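Ulvan Lyase-PL25 (Pseudoalteromonas sp. PLSV, PDB 5UAM) cleaves ulvan, the sulfated cell-wall polysaccharide of green seaweeds, as a beta-propeller lyase of polysaccharide lyase family 25. Local coordinates at residues A417-A422 with Q427-E432. Sequence-based numbering, arbitrary orientation.
Sequences AFIKDA and QMLVAE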
ATOM      1  N   ALA A 417       5.896   0.390  -0.168  1.00 10.96           N
ATOM      2  CA  ALA A 417       6.145   1.384   0.861  1.00 11.70           C
ATOM      3  C   ALA A 417       7.476   1.075   1.540  1.00 11.20           C
ATOM      4  O   ALA A 417       8.018  -0.034   1.432  1.00 12.15           O
ATOM      5  CB  ALA A 417       5.022   1.365   1.900  1.00 14.21           C
ATOM      6  N   PHE A 418       8.017   2.052   2.260  1.00 11.82           N
ATOM      7  CA  PHE A 418       9.217   1.781   3.028  1.00 12.84           C
ATOM      8  C   PHE A 418       9.003   0.606   3.976  1.00 13.52           C
ATOM      9  O   PHE A 418       7.947   0.480   4.615  1.00 17.27           O
ATOM     10  CB  PHE A 418       9.652   3.000   3.822  1.00 13.08           C
ATOM     11  CG  PHE A 418      10.325   4.077   3.002  1.00 13.80           C
ATOM     12  CD1 PHE A 418      11.486   3.810   2.305  1.00 15.94           C
ATOM     13  CD2 PHE A 418       9.833   5.383   2.984  1.00 15.11           C
ATOM     14  CE1 PHE A 418      12.111   4.801   1.580  1.00 14.80           C
ATOM     15  CE2 PHE A 418      10.456   6.366   2.249  1.00 17.19           C
ATOM     16  CZ  PHE A 418      11.597   6.076   1.559  1.00 15.48           C
ATOM     17  N   ILE A 419      10.034  -0.226   4.071  1.00 13.82           N
ATOM     18  CA  ILE A 419      10.048  -1.392   4.945  1.00 12.14           C
ATOM     19  C   ILE A 419       9.901  -0.984   6.395  1.00 14.55           C
ATOM     20  O   ILE A 419      10.495   0.003   6.864  1.00 15.18           O
ATOM     21  CB  ILE A 419      11.359  -2.142   4.684  1.00 15.06           C
ATOM     22  CG1 ILE A 419      11.211  -2.812   3.319  1.00 19.15           C
ATOM     23  CG2 ILE A 419      11.724  -3.137   5.779  1.00 14.70           C
ATOM     24  CD1 ILE A 419      12.437  -3.443   2.829  1.00 22.97           C
ATOM     25  N   LYS A 420       9.088  -1.749   7.129  1.00 13.63           N
ATOM     26  CA  LYS A 420       8.873  -1.475   8.539  1.00 13.85           C
ATOM     27  C   LYS A 420      10.177  -1.619   9.307  1.00 13.77           C
ATOM     28  O   LYS A 420      10.856  -2.641   9.222  1.00 14.11           O
ATOM     29  CB  LYS A 420       7.808  -2.415   9.123  1.00 15.88           C
ATOM     30  CG  LYS A 420       7.614  -2.275  10.652  1.00 17.91           C
ATOM     31  CD  LYS A 420       6.546  -3.193  11.193  1.00 23.11           C
ATOM     32  CE  LYS A 420       6.554  -3.222  12.721  1.00 30.29           C
ATOM     33  NZ  LYS A 420       6.334  -1.878  13.305  1.00 38.62           N
ATOM     34  N   ASP A 421      10.522  -0.597  10.093  1.00 14.83           N
ATOM     35  CA  ASP A 421      11.734  -0.609  10.897  1.00 14.93           C
ATOM     36  C   ASP A 421      12.987  -0.794  10.044  1.00 15.21           C
ATOM     37  O   ASP A 421      13.996  -1.346  10.502  1.00 18.15           O
ATOM     38  CB  ASP A 421      11.650  -1.640  12.015  1.00 16.37           C
ATOM     39  CG  ASP A 421      10.571  -1.301  13.019  1.00 21.05           C
ATOM     40  OD1 ASP A 421      10.372  -0.094  13.331  1.00 24.74           O
ATOM     41  OD2 ASP A 421       9.900  -2.225  13.526  1.00 22.35           O
ATOM     42  N   ALA A 422      12.947  -0.286   8.813  1.00 15.13           N
ATOM     43  CA  ALA A 422      14.065  -0.457   7.900  1.00 16.81           C
ATOM     44  C   ALA A 422      15.358   0.104   8.478  1.00 14.50           C
ATOM     45  O   ALA A 422      15.374   1.108   9.201  1.00 18.57           O
ATOM     46  CB  ALA A 422      13.776   0.279   6.607  1.00 20.11           C
ATOM     47  N   GLN A 427      15.614  -0.525   2.540  1.00 12.33           N
ATOM     48  CA  GLN A 427      14.515   0.395   2.788  1.00 12.92           C
ATOM     49  C   GLN A 427      13.286   0.173   1.923  1.00 12.28           C
ATOM     50  O   GLN A 427      12.196   0.537   2.339  1.00 12.53           O
ATOM     51  CB  GLN A 427      14.998   1.828   2.581  1.00 16.56           C
ATOM     52  CG  GLN A 427      16.091   2.197   3.547  1.00 18.28           C
ATOM     53  CD  GLN A 427      16.344   3.659   3.592  1.00 27.56           C
ATOM     54  OE1 GLN A 427      15.447   4.467   3.893  1.00 24.75           O
ATOM     55  NE2 GLN A 427      17.569   4.031   3.321  1.00 29.08           N
ATOM     56  N   MET A 428      13.425  -0.365   0.717  1.00 12.33           N
ATOM     57  CA  MET A 428      12.291  -0.443  -0.193  1.00 11.92           C
ATOM     58  C   MET A 428      12.490  -1.628  -1.116  1.00 12.33           C
ATOM     59  O   MET A 428      13.622  -1.965  -1.468  1.00 12.98           O
ATOM     60  CB  MET A 428      12.148   0.872  -0.985  1.00 12.45           C
ATOM     61  CG  MET A 428      10.962   0.925  -1.929  1.00 12.90           C
ATOM     62  SD  MET A 428      10.815   2.514  -2.796  1.00 14.17           S
ATOM     63  CE  MET A 428       9.985   3.529  -1.568  1.00 15.70           C
ATOM     64  N   LEU A 429      11.376  -2.221  -1.522  1.00 11.94           N
ATOM     65  CA  LEU A 429      11.350  -3.268  -2.542  1.00 10.96           C
ATOM     66  C   LEU A 429      10.967  -2.681  -3.890  1.00 11.98           C
ATOM     67  O   LEU A 429      10.158  -1.742  -3.972  1.00 12.03           O
ATOM     68  CB  LEU A 429      10.360  -4.353  -2.139  1.00 13.36           C
ATOM     69  CG  LEU A 429      10.847  -5.188  -0.973  1.00 12.89           C
ATOM     70  CD1 LEU A 429       9.722  -5.858  -0.240  1.00 13.52           C
ATOM     71  CD2 LEU A 429      11.830  -6.242  -1.469  1.00 16.29           C
ATOM     72  N   VAL A 430      11.560  -3.232  -4.957  1.00 12.10           N
ATOM     73  CA  VAL A 430      11.374  -2.722  -6.308  1.00 12.35           C
ATOM     74  C   VAL A 430      11.201  -3.915  -7.233  1.00 12.69           C
ATOM     75  O   VAL A 430      11.912  -4.917  -7.099  1.00 14.10           O
ATOM     76  CB  VAL A 430      12.609  -1.923  -6.785  1.00 14.56           C
ATOM     77  CG1 VAL A 430      12.278  -1.134  -8.059  1.00 16.29           C
ATOM     78  CG2 VAL A 430      13.125  -1.011  -5.708  1.00 19.11           C
ATOM     79  N   ALA A 431      10.279  -3.803  -8.181  1.00 12.95           N
ATOM     80  CA  ALA A 431      10.073  -4.805  -9.227  1.00 11.74           C
ATOM     81  C   ALA A 431      10.346  -4.179 -10.581  1.00 12.68           C
ATOM     82  O   ALA A 431       9.785  -3.137 -10.921  1.00 13.07           O
ATOM     83  CB  ALA A 431       8.634  -5.332  -9.170  1.00 13.08           C
ATOM     84  N   GLU A 432      11.204  -4.826 -11.362  1.00 13.06           N
ATOM     85  CA  GLU A 432      11.620  -4.324 -12.673  1.00 12.60           C
ATOM     86  C   GLU A 432      10.674  -4.913 -13.716  1.00 14.88           C
ATOM     87  O   GLU A 432      10.902  -5.992 -14.271  1.00 15.67           O
ATOM     88  CB  GLU A 432      13.070  -4.729 -12.943  1.00 14.09           C
ATOM     89  CG  GLU A 432      13.639  -4.315 -14.284  1.00 14.08           C
ATOM     90  CD  GLU A 432      14.987  -4.934 -14.540  1.00 17.63           C
ATOM     91  OE1 GLU A 432      15.366  -5.879 -13.812  1.00 20.46           O
ATOM     92  OE2 GLU A 432      15.674  -4.475 -15.455  1.00 17.98           O
TER
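In one four-stranded antiparallel blade of the beta-propeller, the loop that leaves strand 412-415 folds back on residues 427-429, at the beginning of the next strand's path, and F418 and I419 meet Q427 and M428 there. Q427 and M428 form a classic beta bulge opposite V444 of the neighbouring strand. The Q427 carbonyl turns to the loop. Q427 O accepts a hydrogen bond from I419 N at 2.9 Å. The bond is nearly straight at the hydrogen (170°), but the donor sits above the carbonyl plane. Q427 O also receives a CA-H...O contact from F418 CA at 3.3 Å. F418 CD1 lies 3.3 Å from Q427 O, which sits at the ring edge, in the ring plane. Over one ring face comes the methyl of M428. M428 CE lies 4.3 Å from the centroid of the F418 ring, a CH-pi contact shifted toward the rim. The bend at chi3 (-82°) brings this methyl to the ring. Q427 runs beside F418 in the same direction, and Q427 NE2 hydrogen-bonds to E446 OE2 and to P424 O. I419 CD1 reaches M428 N at 3.9 Å. A type II turn from I419 to A422 then reverses the loop, and A422 CB rests on Q427 CA. With F418 cut back to an alanine, the M428 methyl would probably lose its aromatic face and a gap would open beside Q427 CB. One backbone oxygen thus gathers an N-H, a CA-H and a ring edge, consistent with polar and apolar contacts together holding the loop against the bulge.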